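Local structure of dihydroorotase (Saccharomyces cerevisiae S288C, 6L0G) at residues L178-S183 and C229-K234; V112-F117 and G138-V143; L9-H14 and F307-Y312; F215-D220 and K234-K239. The protein catalyses the zinc-dependent interconversion of dihydroorotate and N-carbamoyl-L-aspartate, the third step of de novo pyrimidine biosynthesis. All blocks are in the same frame, centred on the assembly; numbering follows the deposited sequence.

Overall arrangement
Interaction 1 sits at the zinc site, where His180 binds one of the two metals, and the other three contacts each touch it. Interaction 4 is the nearest, its centre about 10 Å away; the two share Lys234, and their segments alternate along the chain. Interaction 2, about 15 Å from interaction 1 between centres, meets it where Glu139 OE1 lies 3.4 Å from Lys230 CE. Interaction 3 carries His14, a ligand of the second zinc, and approaches interaction 1 through a probable hydrogen bond of 2.6 Å between His14 ND1 and Glu179 OE1. Interactions 2 and 3 lie on opposite sides of the chain's centre, about 27 Å apart between centres.

Interaction 1 of 4, residues L178-S183 and C229-K234; sequences LEHCTS and CKPVAK. With ZN (zinc ion), chain F; LMR ((2S)-2-hydroxybutanedioic acid), chain G.
At the binuclear zinc site, the loop following strand 175-178 brings His180 and Thr182 against Pro231 and Lys234 of the loop leading to helix 236-246. His180 NE2 binds one zinc ion at 2.1 Å, and the same metal takes O1A of the bound malate at 2.5 Å, with His137 as a further ligand. The imidazole is clasped between two aliphatic groups: Pro231 CD makes a CH-pi contact 3.5 Å from the centroid of the His180 ring, while the CB of Glu179 lies over the opposite face. Pro231 follows a cis peptide bond, and its CB also touches the methyl CG2 of Thr182 at 3.6 Å. On the other branch of this threonine, OG1 receives a 2.7 Å hydrogen bond from Lys234 NZ and is also bonded to Glu157. The lysine chain runs extended through chi3 and bends only at chi4 (72°), which turns NZ to reach Val232 O as well, at 3.0 Å and on a lone pair. A leucine in place of Lys234 would probably leave Val232 O and Thr182 OG1 without this shared donor. A water joins the backbones, donating to Thr182 O and accepting from Lys234 N. A metal-binding histidine just beyond a strand's C-terminal end is characteristic of the TIM-barrel amidohydrolases.

Interaction 2 of 4, residues V112-F117 and G138-V143; sequences VDPNDF and GEKPSV
Lys140 and Pro141 meet Pro114 and Asn115 through one polar bond and a small apolar patch. The polar link is a hydrogen bond of 2.8 Å from Lys140 NZ to Asn115 OD1, with the donor nearly in line with the amide carbonyl (C=O...N angle 168°). The two side chains cross at about a right angle, and the lysine chain bends at chi2 (-85°) and again at chi4 to bring its ammonium group to the oxygen.

The apolar part centres on Pro114, whose CG packs 3.5 Å from Pro141 CD and 3.7 Å from Lys140 CD, the lysine methylenes sliding past the proline ring.

Within 112-117, Asp113 OD1 accepts from Asn115 N at 3.0 Å, an Asx turn in which the donor stands well above the carboxylate plane, and Asp116 N closes a type I turn onto Asp113 O. Pro114 CA rests over one face of the Phe117 ring.

Beyond the contact, Glu139 bonds the zinc ligand His137, and Ser142 reaches Asp219 of the second subunit. The lysine charge is met by a neutral amide, with Asp113 OD1 6.9 Å from Lys140 NZ, and the link is probably better read as ion-dipole than as a salt bridge.

Interaction 3 of 4, residues L9-H14 and F307-Y312; sequences LTCDMH and FGISFY. With ZN (zinc ion), chain E.
Met13 points from strand 5-15 onto helix 300-312 and runs alongside Tyr312 in the opposite direction. Its CB is 4.0 Å from Tyr312 CE1, and CG comes to 3.9 Å from that same ring carbon. SD sits over the face of the phenol ring, 4.3 Å from the centroid of Tyr312 and 25° off its normal, a Met-aromatic contact. The bend at chi3 (96°) turns CE back to its own strand, where it lies 3.3 Å from Asp12 N. This is strand-against-helix packing of the TIM-barrel type: the axes of 11-14 and 307-312 approach to 8.5 Å, at 58°. Gly308 lets the helix come close, since a side chain there would crowd Cys11 CB and Met13 CG. An alanine in place of Met13 would probably open a gap over the Tyr312 ring and strip it of its sulfur partner. Beside the glycine, Cys11 SG touches Ile309 CG1 at 3.5 Å, and the end of Ile309 extends to the backbone and CB of Leu9. A water bridges the two elements, donating to Met13 O and accepting from Tyr312 OH, which also bonds Asn135. One residue along the strand, His14 binds zinc together with His16 and Asp258.

Interaction 4 of 4, residues F215-D220 and K234-K239; sequences FLTIDD and KLPNDK
The peptide carbonyl of Phe215 is approached from above its plane by Lys239, whose NZ donates a 3.2 Å hydrogen bond to Phe215 O from 49° outside that plane, a position that misses the lone pairs. Lys234 O is used differently: Ile218 N reaches it at 2.9 Å within the carbonyl plane. Two carboxylates hold the turns flanking these bonds. Asp220 OD2 takes Thr217 N on its anti side at 2.8 Å, and Asp238 OD2 offers its anti lone pair to Leu235 N.

Thr217 and Asp220 thus form a capping box at the start of short helix 218-221, although the return bond from Asp219 N to Thr217 OG1 is weak. The backbone bond from Ile218 to Lys234 ties this helix start to the turn just ahead of helix 236-246, where Leu235 occupies the N-cap position.

Around the Ile218-Lys234 bond the side chains pack. Thr217 CB lies 3.4 Å from Lys234 O, and its CG2 touches Lys239 CD at 4.0 Å. The extended start of Lys239 (chi1 180°) lays CD 3.5 Å from Leu216 O, and the bends at chi3 and chi4 then bring NZ to the Phe215 carbonyl. Ile218 and Leu235 run side by side, CG2 to CD2 at 4.2 Å. The same surface meets the second subunit: Thr217 OG1 bonds His144 of that chain, Asp219 bonds its Val153, and Leu235 packs on its His152.

Interaction 1 of 4, residues L178-S183 and C229-K234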
loop_
_atom_site.group_PDB
_atom_site.type_symbol
_atom_site.label_atom_id
_atom_site.label_comp_id
_atom_site.label_asym_id
_atom_site.label_seq_id
_atom_site.Cartn_x
_atom_site.Cartn_y
_atom_site.Cartn_z
ATOM N N LEU A 178 22.610 5.480 -6.201
ATOM C CA LEU A 178 21.337 5.383 -5.498
ATOM C C LEU A 178 20.438 4.472 -6.333
ATOM O O LEU A 178 19.842 4.902 -7.318
ATOM C CB LEU A 178 20.746 6.771 -5.290
ATOM C CG LEU A 178 19.498 6.890 -4.416
ATOM C CD1 LEU A 178 19.740 6.268 -3.034
ATOM C CD2 LEU A 178 19.071 8.357 -4.310
ATOM N N GLU A 179 20.333 3.206 -5.938
ATOM C CA GLU A 179 19.584 2.237 -6.729
ATOM C C GLU A 179 18.090 2.564 -6.713
ATOM O O GLU A 179 17.577 3.181 -5.777
ATOM C CB GLU A 179 19.794 0.813 -6.195
ATOM C CG GLU A 179 21.215 0.290 -6.294
ATOM C CD GLU A 179 21.689 0.111 -7.721
ATOM O OE1 GLU A 179 20.832 -0.102 -8.611
ATOM O OE2 GLU A 179 22.923 0.178 -7.954
ATOM N N HIS A 180 17.401 2.130 -7.769
ATOM C CA HIS A 180 15.951 2.222 -7.948
ATOM C C HIS A 180 15.345 3.433 -7.248
ATOM O O HIS A 180 14.644 3.294 -6.235
ATOM C CB HIS A 180 15.253 0.915 -7.509
ATOM C CG HIS A 180 15.768 0.315 -6.228
ATOM N ND1 HIS A 180 16.066 1.064 -5.111
ATOM C CD2 HIS A 180 15.973 -0.977 -5.873
ATOM C CE1 HIS A 180 16.464 0.267 -4.135
ATOM N NE2 HIS A 180 16.426 -0.978 -4.573
ATOM N N CYS A 181 15.622 4.627 -7.771
ATOM C CA CYS A 181 15.051 5.843 -7.216
ATOM C C CYS A 181 13.551 5.880 -7.458
ATOM O O CYS A 181 13.076 5.495 -8.529
ATOM C CB CYS A 181 15.693 7.081 -7.840
ATOM S SG CYS A 181 17.246 7.490 -7.082
ATOM N N THR A 182 12.806 6.366 -6.459
ATOM C CA THR A 182 11.354 6.367 -6.521
ATOM C C THR A 182 10.681 7.700 -6.225
ATOM O O THR A 182 9.458 7.772 -6.342
ATOM C CB THR A 182 10.786 5.338 -5.536
ATOM O OG1 THR A 182 11.136 5.737 -4.209
ATOM C CG2 THR A 182 11.338 3.970 -5.841
ATOM N N SER A 183 11.419 8.743 -5.851
ATOM C CA SER A 183 10.828 9.992 -5.385
ATOM C C SER A 183 11.385 11.181 -6.150
ATOM O O SER A 183 12.543 11.168 -6.583
ATOM C CB SER A 183 11.092 10.211 -3.891
ATOM O OG SER A 183 12.472 10.471 -3.668
ATOM N N CYS A 229 6.744 -3.603 -4.096
ATOM C CA CYS A 229 8.185 -3.755 -4.115
ATOM C C CYS A 229 8.759 -2.713 -3.165
ATOM O O CYS A 229 8.048 -1.819 -2.699
ATOM C CB CYS A 229 8.728 -3.587 -5.545
ATOM S SG CYS A 229 8.540 -1.888 -6.180
ATOM N N LYS A 230 10.079 -2.820 -2.896
ATOM C CA LYS A 230 10.791 -1.767 -2.193
ATOM C C LYS A 230 11.834 -1.120 -3.109
ATOM O O LYS A 230 12.474 -1.824 -3.894
ATOM C CB LYS A 230 11.484 -2.320 -0.939
ATOM C CG LYS A 230 10.525 -2.860 0.130
ATOM C CD LYS A 230 9.503 -1.815 0.530
ATOM C CE LYS A 230 10.124 -0.845 1.510
ATOM N NZ LYS A 230 10.241 -1.476 2.882
ATOM N N PRO A 231 12.012 0.218 -3.064
ATOM C CA PRO A 231 11.114 1.174 -2.399
ATOM C C PRO A 231 9.734 1.180 -3.072
ATOM O O PRO A 231 9.642 0.875 -4.272
ATOM C CB PRO A 231 11.829 2.533 -2.575
ATOM C CG PRO A 231 13.223 2.195 -3.158
ATOM C CD PRO A 231 12.989 0.918 -3.914
ATOM N N VAL A 232 8.676 1.460 -2.305
ATOM C CA VAL A 232 7.318 1.412 -2.847
ATOM C C VAL A 232 7.136 2.486 -3.912
ATOM O O VAL A 232 7.724 3.571 -3.837
ATOM C CB VAL A 232 6.282 1.577 -1.721
ATOM C CG1 VAL A 232 6.473 0.495 -0.652
ATOM C CG2 VAL A 232 6.361 2.977 -1.122
ATOM N N ALA A 233 6.330 2.179 -4.931
ATOM C CA ALA A 233 5.907 3.225 -5.860
ATOM C C ALA A 233 5.093 4.287 -5.117
ATOM O O ALA A 233 4.272 3.968 -4.252
ATOM C CB ALA A 233 5.096 2.626 -7.010
ATOM N N LYS A 234 5.335 5.553 -5.422
ATOM C CA LYS A 234 4.844 6.659 -4.601
ATOM C C LYS A 234 3.771 7.427 -5.366
ATOM O O LYS A 234 2.856 6.791 -5.894
ATOM C CB LYS A 234 6.029 7.476 -4.115
ATOM C CG LYS A 234 6.873 6.671 -3.107
ATOM C CD LYS A 234 8.183 7.342 -2.765
ATOM C CE LYS A 234 8.913 6.563 -1.669
ATOM N NZ LYS A 234 9.487 5.268 -2.147
HETATM ZN ZN ZN F . 16.716 -2.682 -3.329
HETATM C C1 LMR G . 14.865 -5.156 -3.312
HETATM O O1A LMR G . 15.611 -4.768 -4.255
HETATM O O1B LMR G . 14.541 -4.306 -2.465
HETATM C C2 LMR G . 14.360 -6.613 -3.176
HETATM O O2 LMR G . 12.974 -6.802 -3.349
HETATM C C3 LMR G . 14.940 -7.393 -4.299
HETATM C C4 LMR G . 14.671 -8.813 -3.869
HETATM O O4A LMR G . 13.482 -9.244 -3.670
HETATM O O4B LMR G . 15.698 -9.505 -3.751
HETATM O O HOH W 1 7.589 6.036 -7.154
#

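Interaction 2 of 4, residues V112-F117 and G138-V143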
loop_
_atom_site.group_PDB
_atom_site.type_symbol
_atom_site.label_atom_id
_atom_site.label_comp_id
_atom_site.label_asym_id
_atom_site.label_seq_id
_atom_site.Cartn_x
_atom_site.Cartn_y
_atom_site.Cartn_z
ATOM N N VAL A 112 22.755 -3.385 7.280
ATOM C CA VAL A 112 23.395 -2.377 8.112
ATOM C C VAL A 112 22.366 -1.437 8.725
ATOM O O VAL A 112 21.197 -1.408 8.346
ATOM C CB VAL A 112 24.436 -1.565 7.328
ATOM C CG1 VAL A 112 25.314 -2.482 6.495
ATOM C CG2 VAL A 112 23.734 -0.551 6.454
ATOM N N ASP A 113 22.830 -0.655 9.694
ATOM C CA ASP A 113 22.082 0.481 10.200
ATOM C C ASP A 113 22.623 1.714 9.496
ATOM O O ASP A 113 23.779 2.090 9.738
ATOM C CB ASP A 113 22.250 0.599 11.716
ATOM C CG ASP A 113 21.818 1.947 12.259
ATOM O OD1 ASP A 113 20.895 2.566 11.685
ATOM O OD2 ASP A 113 22.400 2.379 13.279
ATOM N N PRO A 114 21.843 2.381 8.637
ATOM C CA PRO A 114 22.368 3.527 7.882
ATOM C C PRO A 114 22.456 4.806 8.689
ATOM O O PRO A 114 22.827 5.843 8.127
ATOM C CB PRO A 114 21.361 3.681 6.741
ATOM C CG PRO A 114 20.085 3.204 7.328
ATOM C CD PRO A 114 20.454 2.068 8.255
ATOM N N ASN A 115 22.133 4.749 9.982
ATOM C CA ASN A 115 22.387 5.870 10.873
ATOM C C ASN A 115 23.841 5.934 11.304
ATOM O O ASN A 115 24.308 7.000 11.715
ATOM C CB ASN A 115 21.525 5.748 12.130
ATOM C CG ASN A 115 20.115 6.230 11.924
ATOM O OD1 ASN A 115 19.767 6.758 10.866
ATOM N ND2 ASN A 115 19.279 6.039 12.940
ATOM N N ASP A 116 24.553 4.806 11.243
ATOM C CA ASP A 116 25.942 4.720 11.682
ATOM C C ASP A 116 26.751 3.853 10.704
ATOM O O ASP A 116 27.003 2.670 10.954
ATOM C CB ASP A 116 26.042 4.203 13.112
ATOM C CG ASP A 116 27.450 4.318 13.666
ATOM O OD1 ASP A 116 28.387 4.513 12.860
ATOM O OD2 ASP A 116 27.615 4.232 14.903
ATOM N N PHE A 117 27.090 4.428 9.554
ATOM C CA PHE A 117 27.919 3.777 8.547
ATOM C C PHE A 117 29.393 3.717 8.940
ATOM O O PHE A 117 30.190 3.142 8.181
ATOM C CB PHE A 117 27.812 4.503 7.202
ATOM C CG PHE A 117 26.640 4.076 6.359
ATOM C CD1 PHE A 117 26.560 2.789 5.849
ATOM C CD2 PHE A 117 25.633 4.978 6.052
ATOM C CE1 PHE A 117 25.482 2.406 5.067
ATOM C CE2 PHE A 117 24.561 4.605 5.270
ATOM C CZ PHE A 117 24.483 3.316 4.774
ATOM N N GLY A 138 18.751 2.911 -0.934
ATOM C CA GLY A 138 18.675 4.085 -0.086
ATOM C C GLY A 138 17.348 4.328 0.611
ATOM O O GLY A 138 16.604 5.242 0.230
ATOM N N GLU A 139 17.054 3.535 1.640
ATOM C CA GLU A 139 15.914 3.752 2.527
ATOM C C GLU A 139 16.348 3.586 3.983
ATOM O O GLU A 139 17.027 2.611 4.324
ATOM C CB GLU A 139 14.776 2.758 2.243
ATOM C CG GLU A 139 14.109 2.875 0.900
ATOM C CD GLU A 139 12.842 2.039 0.855
ATOM O OE1 GLU A 139 12.933 0.829 0.585
ATOM O OE2 GLU A 139 11.762 2.586 1.124
ATOM N N LYS A 140 15.919 4.510 4.847
ATOM C CA LYS A 140 16.127 4.314 6.272
ATOM C C LYS A 140 15.077 3.353 6.827
ATOM O O LYS A 140 13.914 3.405 6.419
ATOM C CB LYS A 140 16.038 5.638 7.014
ATOM C CG LYS A 140 17.058 6.666 6.591
ATOM C CD LYS A 140 18.361 6.467 7.333
ATOM C CE LYS A 140 19.101 7.781 7.504
ATOM N NZ LYS A 140 18.762 8.420 8.802
ATOM N N PRO A 141 15.455 2.480 7.754
ATOM C CA PRO A 141 14.462 1.624 8.420
ATOM C C PRO A 141 13.403 2.459 9.131
ATOM O O PRO A 141 13.641 3.599 9.530
ATOM C CB PRO A 141 15.310 0.809 9.408
ATOM C CG PRO A 141 16.695 0.820 8.817
ATOM C CD PRO A 141 16.837 2.164 8.165
ATOM N N SER A 142 12.197 1.912 9.213
ATOM C CA SER A 142 11.071 2.662 9.752
ATOM C C SER A 142 11.216 2.888 11.259
ATOM O O SER A 142 11.797 2.083 11.991
ATOM C CB SER A 142 9.761 1.938 9.440
ATOM O OG SER A 142 9.487 1.987 8.045
ATOM N N VAL A 143 10.677 4.011 11.715
ATOM C CA VAL A 143 10.725 4.416 13.123
ATOM C C VAL A 143 9.400 5.080 13.450
ATOM O O VAL A 143 9.028 6.055 12.786
ATOM C CB VAL A 143 11.882 5.404 13.413
ATOM C CG1 VAL A 143 12.145 5.517 14.908
ATOM C CG2 VAL A 143 13.177 5.018 12.682
#

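Interaction 3 of 4, residues L9-H14 and F307-Y312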
loop_
_atom_site.group_PDB
_atom_site.type_symbol
_atom_site.label_atom_id
_atom_site.label_comp_id
_atom_site.label_asym_id
_atom_site.label_seq_id
_atom_site.Cartn_x
_atom_site.Cartn_y
_atom_site.Cartn_z
ATOM N N LEU A 9 24.857 -3.052 -27.000
ATOM C CA LEU A 9 25.116 -3.881 -25.823
ATOM C C LEU A 9 24.306 -3.298 -24.668
ATOM O O LEU A 9 24.751 -2.402 -23.952
ATOM C CB LEU A 9 26.605 -3.917 -25.504
ATOM C CG LEU A 9 27.558 -4.357 -26.621
ATOM C CD1 LEU A 9 28.994 -4.022 -26.248
ATOM C CD2 LEU A 9 27.401 -5.849 -26.914
ATOM N N THR A 10 23.095 -3.816 -24.498
ATOM C CA THR A 10 22.182 -3.321 -23.475
ATOM C C THR A 10 22.685 -3.688 -22.081
ATOM O O THR A 10 23.297 -4.738 -21.881
ATOM C CB THR A 10 20.798 -3.910 -23.701
ATOM O OG1 THR A 10 20.920 -5.324 -23.867
ATOM C CG2 THR A 10 20.167 -3.312 -24.949
ATOM N N CYS A 11 22.360 -2.831 -21.102
ATOM C CA CYS A 11 22.776 -2.980 -19.708
ATOM C C CYS A 11 21.565 -2.955 -18.785
ATOM O O CYS A 11 20.778 -2.005 -18.839
ATOM C CB CYS A 11 23.672 -1.803 -19.279
ATOM S SG CYS A 11 25.344 -1.911 -19.664
ATOM N N ASP A 12 21.475 -3.930 -17.884
ATOM C CA ASP A 12 20.552 -3.916 -16.740
ATOM C C ASP A 12 21.433 -3.949 -15.487
ATOM O O ASP A 12 21.971 -4.994 -15.117
ATOM C CB ASP A 12 19.569 -5.088 -16.797
ATOM C CG ASP A 12 18.603 -5.120 -15.615
ATOM O OD1 ASP A 12 18.734 -4.284 -14.707
ATOM O OD2 ASP A 12 17.730 -6.017 -15.590
ATOM N N MET A 13 21.605 -2.808 -14.835
ATOM C CA MET A 13 22.526 -2.713 -13.711
ATOM C C MET A 13 21.876 -2.997 -12.352
ATOM O O MET A 13 22.359 -2.487 -11.334
ATOM C CB MET A 13 23.211 -1.349 -13.731
ATOM C CG MET A 13 24.071 -1.149 -14.998
ATOM S SD MET A 13 25.262 -2.496 -15.315
ATOM C CE MET A 13 24.461 -3.593 -16.460
ATOM N N HIS A 14 20.822 -3.821 -12.295
ATOM C CA HIS A 14 20.237 -4.217 -11.002
ATOM C C HIS A 14 19.393 -5.485 -11.213
ATOM O O HIS A 14 18.211 -5.391 -11.531
ATOM C CB HIS A 14 19.417 -3.074 -10.416
ATOM C CG HIS A 14 19.129 -3.206 -8.942
ATOM N ND1 HIS A 14 19.297 -2.167 -8.053
ATOM C CD2 HIS A 14 18.652 -4.246 -8.212
ATOM C CE1 HIS A 14 18.954 -2.563 -6.837
ATOM N NE2 HIS A 14 18.550 -3.818 -6.908
ATOM N N PHE A 307 24.930 4.814 -20.904
ATOM C CA PHE A 307 25.276 5.402 -19.612
ATOM C C PHE A 307 25.721 4.346 -18.603
ATOM O O PHE A 307 26.658 4.579 -17.830
ATOM C CB PHE A 307 24.094 6.212 -19.082
ATOM C CG PHE A 307 23.701 7.357 -19.975
ATOM C CD1 PHE A 307 24.658 8.027 -20.723
ATOM C CD2 PHE A 307 22.380 7.761 -20.074
ATOM C CE1 PHE A 307 24.303 9.090 -21.551
ATOM C CE2 PHE A 307 22.016 8.812 -20.900
ATOM C CZ PHE A 307 22.980 9.479 -21.641
ATOM N N GLY A 308 25.091 3.166 -18.610
ATOM C CA GLY A 308 25.519 2.104 -17.710
ATOM C C GLY A 308 26.882 1.540 -18.068
ATOM O O GLY A 308 27.716 1.286 -17.187
ATOM N N ILE A 309 27.123 1.320 -19.366
ATOM C CA ILE A 309 28.448 0.897 -19.812
ATOM C C ILE A 309 29.498 1.913 -19.376
ATOM O O ILE A 309 30.512 1.561 -18.765
ATOM C CB ILE A 309 28.455 0.689 -21.338
ATOM C CG1 ILE A 309 27.939 -0.710 -21.673
ATOM C CG2 ILE A 309 29.858 0.890 -21.908
ATOM C CD1 ILE A 309 27.409 -0.853 -23.062
ATOM N N SER A 310 29.249 3.195 -19.654
ATOM C CA SER A 310 30.210 4.240 -19.321
ATOM C C SER A 310 30.492 4.293 -17.819
ATOM O O SER A 310 31.653 4.296 -17.396
ATOM C CB SER A 310 29.695 5.589 -19.844
ATOM O OG SER A 310 30.484 6.667 -19.366
ATOM N N PHE A 311 29.439 4.307 -16.991
ATOM C CA PHE A 311 29.626 4.473 -15.549
ATOM C C PHE A 311 30.337 3.277 -14.935
ATOM O O PHE A 311 31.158 3.437 -14.026
ATOM C CB PHE A 311 28.278 4.695 -14.862
ATOM C CG PHE A 311 28.379 4.987 -13.391
ATOM C CD1 PHE A 311 28.531 6.286 -12.936
ATOM C CD2 PHE A 311 28.291 3.963 -12.459
ATOM C CE1 PHE A 311 28.612 6.564 -11.575
ATOM C CE2 PHE A 311 28.368 4.226 -11.105
ATOM C CZ PHE A 311 28.529 5.529 -10.656
ATOM N N TYR A 312 29.989 2.067 -15.358
ATOM C CA TYR A 312 30.659 0.900 -14.810
ATOM C C TYR A 312 31.981 0.625 -15.532
ATOM O O TYR A 312 32.700 -0.306 -15.154
ATOM C CB TYR A 312 29.732 -0.316 -14.879
ATOM C CG TYR A 312 28.827 -0.508 -13.667
ATOM C CD1 TYR A 312 27.595 0.137 -13.575
ATOM C CD2 TYR A 312 29.198 -1.351 -12.628
ATOM C CE1 TYR A 312 26.757 -0.053 -12.448
ATOM C CE2 TYR A 312 28.381 -1.550 -11.517
ATOM C CZ TYR A 312 27.163 -0.902 -11.429
ATOM O OH TYR A 312 26.367 -1.112 -10.311
HETATM ZN ZN ZN E . 17.237 -5.132 -5.859
HETATM O O HOH W 2 23.679 -0.355 -10.779
#

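Interaction 4 of 4, residues F215-D220 and K234-K239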
loop_
_atom_site.group_PDB
_atom_site.type_symbol
_atom_site.label_atom_id
_atom_site.label_comp_id
_atom_site.label_asym_id
_atom_site.label_seq_id
_atom_site.Cartn_x
_atom_site.Cartn_y
_atom_site.Cartn_z
ATOM N N PHE A 215 5.915 3.101 -14.476
ATOM C CA PHE A 215 4.492 2.831 -14.678
ATOM C C PHE A 215 3.666 2.956 -13.404
ATOM O O PHE A 215 2.525 3.408 -13.456
ATOM C CB PHE A 215 4.268 1.405 -15.196
ATOM C CG PHE A 215 4.749 1.139 -16.603
ATOM C CD1 PHE A 215 6.096 0.900 -16.867
ATOM C CD2 PHE A 215 3.840 1.025 -17.648
ATOM C CE1 PHE A 215 6.531 0.603 -18.143
ATOM C CE2 PHE A 215 4.274 0.729 -18.931
ATOM C CZ PHE A 215 5.627 0.519 -19.178
ATOM N N LEU A 216 4.199 2.520 -12.266
ATOM C CA LEU A 216 3.406 2.283 -11.062
ATOM C C LEU A 216 3.291 3.522 -10.188
ATOM O O LEU A 216 4.183 4.376 -10.172
ATOM C CB LEU A 216 4.021 1.158 -10.227
ATOM C CG LEU A 216 4.027 -0.268 -10.775
ATOM C CD1 LEU A 216 4.687 -1.213 -9.774
ATOM C CD2 LEU A 216 2.619 -0.740 -11.130
ATOM N N THR A 217 2.159 3.617 -9.473
ATOM C CA THR A 217 1.991 4.493 -8.315
ATOM C C THR A 217 1.409 3.675 -7.171
ATOM O O THR A 217 1.025 2.515 -7.334
ATOM C CB THR A 217 1.067 5.700 -8.552
ATOM O OG1 THR A 217 -0.273 5.238 -8.740
ATOM C CG2 THR A 217 1.509 6.547 -9.736
ATOM N N ILE A 218 1.326 4.302 -5.996
ATOM C CA ILE A 218 0.792 3.617 -4.819
ATOM C C ILE A 218 -0.564 2.975 -5.121
ATOM O O ILE A 218 -0.875 1.887 -4.619
ATOM C CB ILE A 218 0.708 4.594 -3.634
ATOM C CG1 ILE A 218 0.112 3.908 -2.399
ATOM C CG2 ILE A 218 -0.114 5.830 -4.002
ATOM C CD1 ILE A 218 0.301 4.701 -1.134
ATOM N N ASP A 219 -1.379 3.617 -5.968
ATOM C CA ASP A 219 -2.683 3.047 -6.309
ATOM C C ASP A 219 -2.559 1.662 -6.930
ATOM O O ASP A 219 -3.463 0.838 -6.785
ATOM C CB ASP A 219 -3.421 3.965 -7.274
ATOM C CG ASP A 219 -4.068 5.130 -6.582
ATOM O OD1 ASP A 219 -5.094 5.617 -7.087
ATOM O OD2 ASP A 219 -3.555 5.559 -5.533
ATOM N N ASP A 220 -1.462 1.390 -7.633
ATOM C CA ASP A 220 -1.304 0.111 -8.317
ATOM C C ASP A 220 -0.903 -1.043 -7.400
ATOM O O ASP A 220 -1.139 -2.199 -7.761
ATOM C CB ASP A 220 -0.290 0.265 -9.449
ATOM C CG ASP A 220 -0.721 1.315 -10.471
ATOM O OD1 ASP A 220 -1.855 1.202 -10.948
ATOM O OD2 ASP A 220 0.053 2.254 -10.786
ATOM N N LYS A 234 5.335 5.553 -5.422
ATOM C CA LYS A 234 4.844 6.659 -4.601
ATOM C C LYS A 234 3.771 7.427 -5.366
ATOM O O LYS A 234 2.856 6.791 -5.894
ATOM C CB LYS A 234 6.029 7.476 -4.115
ATOM C CG LYS A 234 6.873 6.671 -3.107
ATOM C CD LYS A 234 8.183 7.342 -2.765
ATOM C CE LYS A 234 8.913 6.563 -1.669
ATOM N NZ LYS A 234 9.487 5.268 -2.147
ATOM N N LEU A 235 3.805 8.733 -5.410
ATOM C CA LEU A 235 2.672 9.493 -5.910
ATOM C C LEU A 235 2.839 9.821 -7.392
ATOM O O LEU A 235 3.949 9.731 -7.936
ATOM C CB LEU A 235 2.515 10.769 -5.094
ATOM C CG LEU A 235 2.534 10.543 -3.585
ATOM C CD1 LEU A 235 2.441 11.880 -2.846
ATOM C CD2 LEU A 235 1.399 9.620 -3.162
ATOM N N PRO A 236 1.739 10.179 -8.082
ATOM C CA PRO A 236 1.856 10.624 -9.486
ATOM C C PRO A 236 2.926 11.684 -9.704
ATOM O O PRO A 236 3.602 11.665 -10.737
ATOM C CB PRO A 236 0.446 11.149 -9.788
ATOM C CG PRO A 236 -0.442 10.324 -8.931
ATOM C CD PRO A 236 0.328 10.087 -7.655
ATOM N N ASN A 237 3.099 12.604 -8.751
ATOM C CA ASN A 237 4.164 13.607 -8.822
ATOM C C ASN A 237 5.546 12.962 -8.850
ATOM O O ASN A 237 6.475 13.506 -9.461
ATOM C CB ASN A 237 4.050 14.551 -7.617
ATOM C CG ASN A 237 5.213 15.547 -7.515
ATOM O OD1 ASN A 237 5.275 16.533 -8.255
ATOM N ND2 ASN A 237 6.131 15.296 -6.579
ATOM N N ASP A 238 5.717 11.843 -8.150
ATOM C CA ASP A 238 6.996 11.142 -8.157
ATOM C C ASP A 238 7.225 10.408 -9.470
ATOM O O ASP A 238 8.273 10.569 -10.107
ATOM C CB ASP A 238 7.053 10.182 -6.980
ATOM C CG ASP A 238 6.967 10.902 -5.665
ATOM O OD1 ASP A 238 7.873 11.706 -5.381
ATOM O OD2 ASP A 238 6.004 10.670 -4.912
ATOM N N LYS A 239 6.251 9.602 -9.891
ATOM C CA LYS A 239 6.351 8.907 -11.167
ATOM C C LYS A 239 6.668 9.877 -12.302
ATOM O O LYS A 239 7.347 9.511 -13.272
ATOM C CB LYS A 239 5.066 8.136 -11.451
ATOM C CG LYS A 239 5.109 7.396 -12.773
ATOM C CD LYS A 239 3.934 6.461 -12.938
ATOM C CE LYS A 239 2.746 7.167 -13.556
ATOM N NZ LYS A 239 2.188 6.314 -14.642
#